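Local coordinates for protein gamma-glutamyltranspeptidase (Ggt) (Helicobacter pylori 26695, PDB 5BPK) that probably cleaves the gamma-glutamyl bond of compounds such as glutathione and passes the glutamyl group to water or an acceptor, as an Ntn-hydrolase, at residues A[68-73]-A[80-85]; A[217-222]-A[234-239]; A[221-224]-A[230-233]. All coordinates share one frame; numbering follows the deposited sequence.

Contact 1 of 3, residues A[68-73]-A[80-85]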
loop_
_atom_site.group_PDB
_atom_site.type_symbol
_atom_site.label_atom_id
_atom_site.label_comp_id
_atom_site.label_asym_id
_atom_site.label_seq_id
_atom_site.Cartn_x
_atom_site.Cartn_y
_atom_site.Cartn_z
ATOM N N ILE A 68 -14.482 -2.136 -5.977
ATOM C CA ILE A 68 -13.387 -3.004 -5.545
ATOM C C ILE A 68 -12.995 -2.800 -4.087
ATOM O O ILE A 68 -12.800 -3.780 -3.371
ATOM C CB ILE A 68 -12.155 -2.871 -6.459
ATOM C CG1 ILE A 68 -12.473 -3.464 -7.837
ATOM C CG2 ILE A 68 -10.931 -3.544 -5.854
ATOM C CD1 ILE A 68 -11.403 -3.231 -8.873
ATOM N N GLY A 69 -12.898 -1.541 -3.656
ATOM C CA GLY A 69 -12.571 -1.223 -2.275
ATOM C C GLY A 69 -13.518 -1.899 -1.298
ATOM O O GLY A 69 -13.097 -2.484 -0.302
ATOM N N PHE A 70 -14.812 -1.841 -1.574
ATOM C CA PHE A 70 -15.768 -2.523 -0.689
ATOM C C PHE A 70 -15.766 -4.052 -0.839
ATOM O O PHE A 70 -15.913 -4.767 0.154
ATOM C CB PHE A 70 -17.186 -1.974 -0.861
ATOM C CG PHE A 70 -17.369 -0.586 -0.302
ATOM C CD1 PHE A 70 -17.270 -0.368 1.062
ATOM C CD2 PHE A 70 -17.629 0.496 -1.135
ATOM C CE1 PHE A 70 -17.432 0.899 1.601
ATOM C CE2 PHE A 70 -17.795 1.772 -0.599
ATOM C CZ PHE A 70 -17.698 1.964 0.775
ATOM N N ALA A 71 -15.621 -4.555 -2.065
ATOM C CA ALA A 71 -15.572 -6.010 -2.289
ATOM C C ALA A 71 -14.389 -6.653 -1.560
ATOM O O ALA A 71 -14.553 -7.666 -0.890
ATOM C CB ALA A 71 -15.538 -6.336 -3.782
ATOM N N LEU A 72 -13.212 -6.042 -1.649
ATOM C CA LEU A 72 -12.032 -6.580 -0.961
ATOM C C LEU A 72 -12.182 -6.558 0.565
ATOM O O LEU A 72 -11.590 -7.388 1.265
ATOM C CB LEU A 72 -10.771 -5.805 -1.368
ATOM C CG LEU A 72 -10.240 -6.017 -2.782
ATOM C CD1 LEU A 72 -9.123 -4.990 -3.093
ATOM C CD2 LEU A 72 -9.732 -7.447 -2.967
ATOM N N ALA A 73 -12.962 -5.607 1.083
ATOM C CA ALA A 73 -13.260 -5.564 2.520
ATOM C C ALA A 73 -13.993 -6.825 3.018
ATOM O O ALA A 73 -13.958 -7.142 4.217
ATOM C CB ALA A 73 -14.061 -4.296 2.878
ATOM N N GLY A 80 -7.765 -6.137 2.510
ATOM C CA GLY A 80 -8.978 -5.392 2.175
ATOM C C GLY A 80 -9.752 -5.105 3.452
ATOM O O GLY A 80 -9.720 -5.902 4.400
ATOM N N ASN A 81 -10.422 -3.964 3.509
ATOM C CA ASN A 81 -10.940 -3.466 4.779
ATOM C C ASN A 81 -11.916 -2.317 4.667
ATOM O O ASN A 81 -11.926 -1.578 3.667
ATOM C CB ASN A 81 -9.772 -2.962 5.636
ATOM C CG ASN A 81 -9.113 -1.730 5.045
ATOM O OD1 ASN A 81 -9.515 -0.595 5.359
ATOM N ND2 ASN A 81 -8.118 -1.937 4.156
ATOM N N ILE A 82 -12.700 -2.155 5.736
ATOM C CA ILE A 82 -13.282 -0.860 6.098
ATOM C C ILE A 82 -12.706 -0.299 7.412
ATOM O O ILE A 82 -12.978 0.841 7.766
ATOM C CB ILE A 82 -14.832 -0.905 6.170
ATOM C CG1 ILE A 82 -15.338 -1.898 7.224
ATOM C CG2 ILE A 82 -15.405 -1.259 4.807
ATOM C CD1 ILE A 82 -16.834 -1.812 7.458
ATOM N N GLY A 83 -11.913 -1.098 8.138
ATOM C CA GLY A 83 -11.318 -0.652 9.410
ATOM C C GLY A 83 -9.930 -0.044 9.349
ATOM O O GLY A 83 -9.311 0.181 10.395
ATOM N N GLY A 84 -9.446 0.233 8.138
ATOM C CA GLY A 84 -8.103 0.783 7.925
ATOM C C GLY A 84 -8.131 2.065 7.104
ATOM O O GLY A 84 -8.979 2.922 7.302
ATOM N N GLY A 85 -7.203 2.187 6.162
ATOM C CA GLY A 85 -7.066 3.407 5.374
ATOM C C GLY A 85 -6.073 3.204 4.252
ATOM O O GLY A 85 -5.540 2.094 4.048
HETATM O O HOH W 1 -13.536 -5.094 6.251
#

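Contact 2 of 3, residues A[217-222]-A[234-239]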
loop_
_atom_site.group_PDB
_atom_site.type_symbol
_atom_site.label_atom_id
_atom_site.label_comp_id
_atom_site.label_asym_id
_atom_site.label_seq_id
_atom_site.Cartn_x
_atom_site.Cartn_y
_atom_site.Cartn_z
ATOM N N ALA A 217 -22.183 -7.346 6.866
ATOM C CA ALA A 217 -23.249 -6.985 5.927
ATOM C C ALA A 217 -24.138 -5.878 6.509
ATOM O O ALA A 217 -24.522 -4.953 5.795
ATOM C CB ALA A 217 -24.083 -8.218 5.534
ATOM N N LYS A 218 -24.439 -5.966 7.807
ATOM C CA LYS A 218 -25.189 -4.912 8.498
ATOM C C LYS A 218 -24.471 -3.561 8.390
ATOM O O LYS A 218 -25.077 -2.547 8.098
ATOM C CB LYS A 218 -25.396 -5.254 9.986
ATOM C CG LYS A 218 -26.711 -5.900 10.332
ATOM C CD LYS A 218 -26.922 -5.985 11.850
ATOM C CE LYS A 218 -27.295 -4.643 12.485
ATOM N NZ LYS A 218 -27.315 -4.713 13.986
ATOM N N THR A 219 -23.171 -3.560 8.640
ATOM C CA THR A 219 -22.394 -2.322 8.569
ATOM C C THR A 219 -22.373 -1.743 7.150
ATOM O O THR A 219 -22.568 -0.538 6.956
ATOM C CB THR A 219 -20.967 -2.538 9.074
ATOM O OG1 THR A 219 -21.022 -3.050 10.414
ATOM C CG2 THR A 219 -20.192 -1.232 9.049
ATOM N N LEU A 220 -22.140 -2.612 6.171
ATOM C CA LEU A 220 -22.151 -2.212 4.766
ATOM C C LEU A 220 -23.514 -1.671 4.357
ATOM O O LEU A 220 -23.607 -0.710 3.587
ATOM C CB LEU A 220 -21.747 -3.383 3.868
ATOM C CG LEU A 220 -20.291 -3.842 4.002
ATOM C CD1 LEU A 220 -20.043 -5.063 3.135
ATOM C CD2 LEU A 220 -19.309 -2.726 3.655
ATOM N N ASN A 221 -24.573 -2.263 4.899
ATOM C CA ASN A 221 -25.927 -1.768 4.621
ATOM C C ASN A 221 -26.190 -0.371 5.199
ATOM O O ASN A 221 -26.907 0.423 4.586
ATOM C CB ASN A 221 -26.981 -2.768 5.098
ATOM C CG ASN A 221 -27.432 -3.711 3.997
ATOM O OD1 ASN A 221 -27.990 -3.273 2.989
ATOM N ND2 ASN A 221 -27.224 -5.011 4.192
ATOM N N GLN A 222 -25.617 -0.076 6.366
ATOM C CA GLN A 222 -25.673 1.272 6.940
ATOM C C GLN A 222 -24.988 2.279 6.022
ATOM O O GLN A 222 -25.487 3.392 5.811
ATOM C CB GLN A 222 -25.029 1.324 8.335
ATOM C CG GLN A 222 -25.884 0.731 9.430
ATOM C CD GLN A 222 -27.231 1.442 9.552
ATOM O OE1 GLN A 222 -28.255 0.920 9.119
ATOM N NE2 GLN A 222 -27.221 2.651 10.105
ATOM N N GLY A 234 -23.918 7.646 14.196
ATOM C CA GLY A 234 -24.994 6.690 14.452
ATOM C C GLY A 234 -24.560 5.394 15.121
ATOM O O GLY A 234 -23.588 5.373 15.888
ATOM N N GLN A 235 -25.286 4.312 14.823
ATOM C CA GLN A 235 -25.117 3.025 15.521
ATOM C C GLN A 235 -23.718 2.427 15.380
ATOM O O GLN A 235 -23.177 1.905 16.344
ATOM C CB GLN A 235 -26.144 2.000 15.029
ATOM C CG GLN A 235 -27.556 2.232 15.550
ATOM C CD GLN A 235 -28.600 1.422 14.806
ATOM O OE1 GLN A 235 -28.397 0.244 14.505
ATOM N NE2 GLN A 235 -29.733 2.050 14.512
ATOM N N VAL A 236 -23.137 2.483 14.183
ATOM C CA VAL A 236 -21.796 1.924 13.993
ATOM C C VAL A 236 -20.757 2.700 14.816
ATOM O O VAL A 236 -19.889 2.095 15.446
ATOM C CB VAL A 236 -21.388 1.873 12.505
ATOM C CG1 VAL A 236 -19.931 1.389 12.371
ATOM C CG2 VAL A 236 -22.339 0.966 11.709
ATOM N N ALA A 237 -20.857 4.033 14.837
ATOM C CA ALA A 237 -19.927 4.846 15.627
ATOM C C ALA A 237 -20.085 4.515 17.111
ATOM O O ALA A 237 -19.110 4.469 17.843
ATOM C CB ALA A 237 -20.148 6.334 15.384
ATOM N N GLU A 238 -21.324 4.254 17.521
ATOM C CA GLU A 238 -21.623 3.843 18.889
ATOM C C GLU A 238 -20.949 2.500 19.230
ATOM O O GLU A 238 -20.354 2.348 20.297
ATOM C CB GLU A 238 -23.142 3.763 19.107
ATOM C CG GLU A 238 -23.571 3.928 20.560
ATOM C CD GLU A 238 -23.408 5.367 21.063
ATOM O OE1 GLU A 238 -23.915 6.300 20.400
ATOM O OE2 GLU A 238 -22.773 5.561 22.119
ATOM N N LEU A 239 -21.035 1.535 18.320
ATOM C CA LEU A 239 -20.379 0.235 18.510
ATOM C C LEU A 239 -18.861 0.374 18.615
ATOM O O LEU A 239 -18.224 -0.327 19.396
ATOM C CB LEU A 239 -20.706 -0.724 17.352
ATOM C CG LEU A 239 -22.142 -1.228 17.217
ATOM C CD1 LEU A 239 -22.312 -2.006 15.920
ATOM C CD2 LEU A 239 -22.496 -2.103 18.417
HETATM O O HOH W 2 -29.720 -2.786 14.616
#

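Contact 3 of 3, residues A[221-224]-A[230-233]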
loop_
_atom_site.group_PDB
_atom_site.type_symbol
_atom_site.label_atom_id
_atom_site.label_comp_id
_atom_site.label_asym_id
_atom_site.label_seq_id
_atom_site.Cartn_x
_atom_site.Cartn_y
_atom_site.Cartn_z
ATOM N N ASN A 221 -24.573 -2.263 4.899
ATOM C CA ASN A 221 -25.927 -1.768 4.621
ATOM C C ASN A 221 -26.190 -0.371 5.199
ATOM O O ASN A 221 -26.907 0.423 4.586
ATOM C CB ASN A 221 -26.981 -2.768 5.098
ATOM C CG ASN A 221 -27.432 -3.711 3.997
ATOM O OD1 ASN A 221 -27.990 -3.273 2.989
ATOM N ND2 ASN A 221 -27.224 -5.011 4.192
ATOM N N GLN A 222 -25.617 -0.076 6.366
ATOM C CA GLN A 222 -25.673 1.272 6.940
ATOM C C GLN A 222 -24.988 2.279 6.022
ATOM O O GLN A 222 -25.487 3.392 5.811
ATOM C CB GLN A 222 -25.029 1.324 8.335
ATOM C CG GLN A 222 -25.884 0.731 9.430
ATOM C CD GLN A 222 -27.231 1.442 9.552
ATOM O OE1 GLN A 222 -28.255 0.920 9.119
ATOM N NE2 GLN A 222 -27.221 2.651 10.105
ATOM N N ILE A 223 -23.859 1.868 5.457
ATOM C CA ILE A 223 -23.118 2.709 4.535
ATOM C C ILE A 223 -23.921 2.904 3.248
ATOM O O ILE A 223 -24.022 4.020 2.749
ATOM C CB ILE A 223 -21.709 2.132 4.264
ATOM C CG1 ILE A 223 -20.893 2.105 5.569
ATOM C CG2 ILE A 223 -20.985 2.941 3.182
ATOM C CD1 ILE A 223 -19.654 1.187 5.536
ATOM N N LYS A 224 -24.506 1.819 2.736
ATOM C CA LYS A 224 -25.358 1.882 1.547
ATOM C C LYS A 224 -26.475 2.905 1.732
ATOM O O LYS A 224 -26.742 3.697 0.836
ATOM C CB LYS A 224 -25.959 0.505 1.245
ATOM C CG LYS A 224 -26.987 0.482 0.106
ATOM C CD LYS A 224 -27.473 -0.931 -0.136
ATOM C CE LYS A 224 -28.663 -0.985 -1.062
ATOM N NZ LYS A 224 -28.989 -2.387 -1.418
ATOM N N GLY A 230 -23.008 6.553 7.866
ATOM C CA GLY A 230 -23.397 5.245 8.400
ATOM C C GLY A 230 -22.276 4.492 9.094
ATOM O O GLY A 230 -22.520 3.536 9.844
ATOM N N PHE A 231 -21.040 4.915 8.838
ATOM C CA PHE A 231 -19.868 4.379 9.515
ATOM C C PHE A 231 -19.395 5.311 10.630
ATOM O O PHE A 231 -19.103 4.848 11.743
ATOM C CB PHE A 231 -18.733 4.154 8.510
ATOM C CG PHE A 231 -17.494 3.531 9.111
ATOM C CD1 PHE A 231 -17.356 2.152 9.153
ATOM C CD2 PHE A 231 -16.466 4.315 9.628
ATOM C CE1 PHE A 231 -16.223 1.561 9.704
ATOM C CE2 PHE A 231 -15.318 3.720 10.187
ATOM C CZ PHE A 231 -15.202 2.350 10.222
ATOM N N TYR A 232 -19.290 6.607 10.321
ATOM C CA TYR A 232 -18.652 7.587 11.215
ATOM C C TYR A 232 -19.587 8.215 12.259
ATOM O O TYR A 232 -19.113 8.926 13.149
ATOM C CB TYR A 232 -17.941 8.694 10.406
ATOM C CG TYR A 232 -16.761 8.158 9.597
ATOM C CD1 TYR A 232 -15.516 7.953 10.192
ATOM C CD2 TYR A 232 -16.913 7.827 8.255
ATOM C CE1 TYR A 232 -14.442 7.438 9.461
ATOM C CE2 TYR A 232 -15.856 7.307 7.508
ATOM C CZ TYR A 232 -14.624 7.112 8.120
ATOM O OH TYR A 232 -13.583 6.593 7.400
ATOM N N GLN A 233 -20.893 7.959 12.137
ATOM C CA GLN A 233 -21.896 8.447 13.085
ATOM C C GLN A 233 -22.926 7.347 13.365
ATOM O O GLN A 233 -22.823 6.237 12.851
ATOM C CB GLN A 233 -22.576 9.710 12.532
ATOM C CG GLN A 233 -21.625 10.886 12.260
ATOM C CD GLN A 233 -22.347 12.142 11.794
ATOM O OE1 GLN A 233 -23.504 12.378 12.149
ATOM N NE2 GLN A 233 -21.660 12.959 11.003
#

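Contact 1 of 3, residues A[68-73]-A[80-85]
The F70 ring meets I82 at its edge: CG2 of I82 lies near the ring plane, 4.3 Å from CD1 of F70. L155, I159 and A162 of helix 155-168, with L220 of helix 214-226, supply further packing around the same ring. The contact belongs to the Ntn-hydrolase fold: helix 61-75 ends, the chain reverses, and the glycine-rich loop 80-85 packs against the last turns of the helix before strand 85-91. The backbones come close at A73, whose CA is 3.4 Å from N of N81. The methyl of A73 sits against the N81 peptide, and CB of A73 also touches CG2 of I82 at 3.8 Å. In I82, CG1 stands between the backbone N and the carbonyl carbon (chi1 61°), which turns CG2 back to the helix. G80, with no side chain, comes equally close, its CA 3.4 Å from O of L72 in a CA-H...O contact. No direct hydrogen bond joins the segments. CB of N81 is directed away from the helix, and its carboxamide forms an Asx motif: OD1 takes N-H of G84 at 2.9 Å, with the donor 49° out of the carbonyl plane. The same OD1 bonds T139 OG1, while ND2 reaches A79 O, so both ends of the amide are gripped. Y18 of the other chain bonds O of G69, and G85 carries the sheet into that chain. A water bridges the segments, 2.9 Å from O of A73 and 3.1 Å from N of I82.

Contact 2 of 3, residues A[217-222]-A[234-239]
CG2 of V236 packs against T219 and Q222 where helix 214-226 faces the start of helix 234-246. The tight part is small and apolar. CG2 of V236 lies 4.1 Å from CG2 of T219, the two side chains crossing at about a right angle, and 4.2 Å from CG of Q222, so the glutamine contributes its aliphatic stem. In T219, OG1 lies beside the backbone N (chi1 -57°), which puts the CG2 methyl anti to that N and against V236. The hydroxyl is engaged with O of D215 and with O of A33 of the other chain, tying the helix to that chain as well. The backbones stay apart, 6.9 Å between CA of T219 and CA of V236. Toward solvent the contact is looser: the exposed side chains of K218 and Q235 do not touch but share a water, 3.1 Å from NZ of K218 and weakly bound to OE1 of Q235 at 3.3 Å. Away from this contact, E238 forms a salt bridge with K253. With no direct hydrogen bond between the segments, their direct association rests on methyl and methylene packing, and the polar link found between them is one water, weakly held at Q235.

Contact 3 of 3, residues A[221-224]-A[230-233]
Q222 opens the contact with its base: CB lies 3.7 Å from O of G230, and O of Q222 comes within 3.8 Å of CA of G230. The chain reverses here, the short connection after helix 214-226 bringing helix 229-232 back against its end; the closest pair of CA atoms, I223 and G230, is 4.6 Å apart. I223 follows and carries the apolar part. Its CG1 packs 4.2 Å from CB of F231, whose ring, anti to the backbone N (chi1 -177°), is thereby set so that the two side chains run alongside each other in the same direction, CD1 of I223 meeting the ring obliquely. The F231 ring also turns an edge to the next residue: CD2 of F231 stands 3.5 Å above the centre of the Y232 ring, a buried edge-to-face arrangement within the short helix. The Y232 hydroxyl is fixed by O of P137 and N of A141. K224 has another partner, a salt bridge with D160. Around the pair, V140 of helix 139-150 touches I223, F231 and Y232, I159 of helix 155-168 covers I223, and the F231 ring meets F35 of the other chain with planes at about 45°.

Along the chain contact 1 closes first, and contacts 2 and 3 follow, both starting from helix 214-226 and sharing N221 and Q222. Their centres are about 5 Å apart, and the centre of contact 1 lies about 15 Å from that of contact 2 and 14 Å from that of contact 3. The three contacts touch one another: I82 CD1 reaches T219 CG2 at 3.8 Å, and O of I82 lies 3.6 Å from CZ of F231. F70 packs on L220 and I223. Contacts 2 and 3 meet where V236 covers the backbone of 230-231. Side chains of helices 214-226 and 229-232 therefore pack on the loop 80-85, in which the N81 side chain is about 9 Å from the bound acivicin-related ligand.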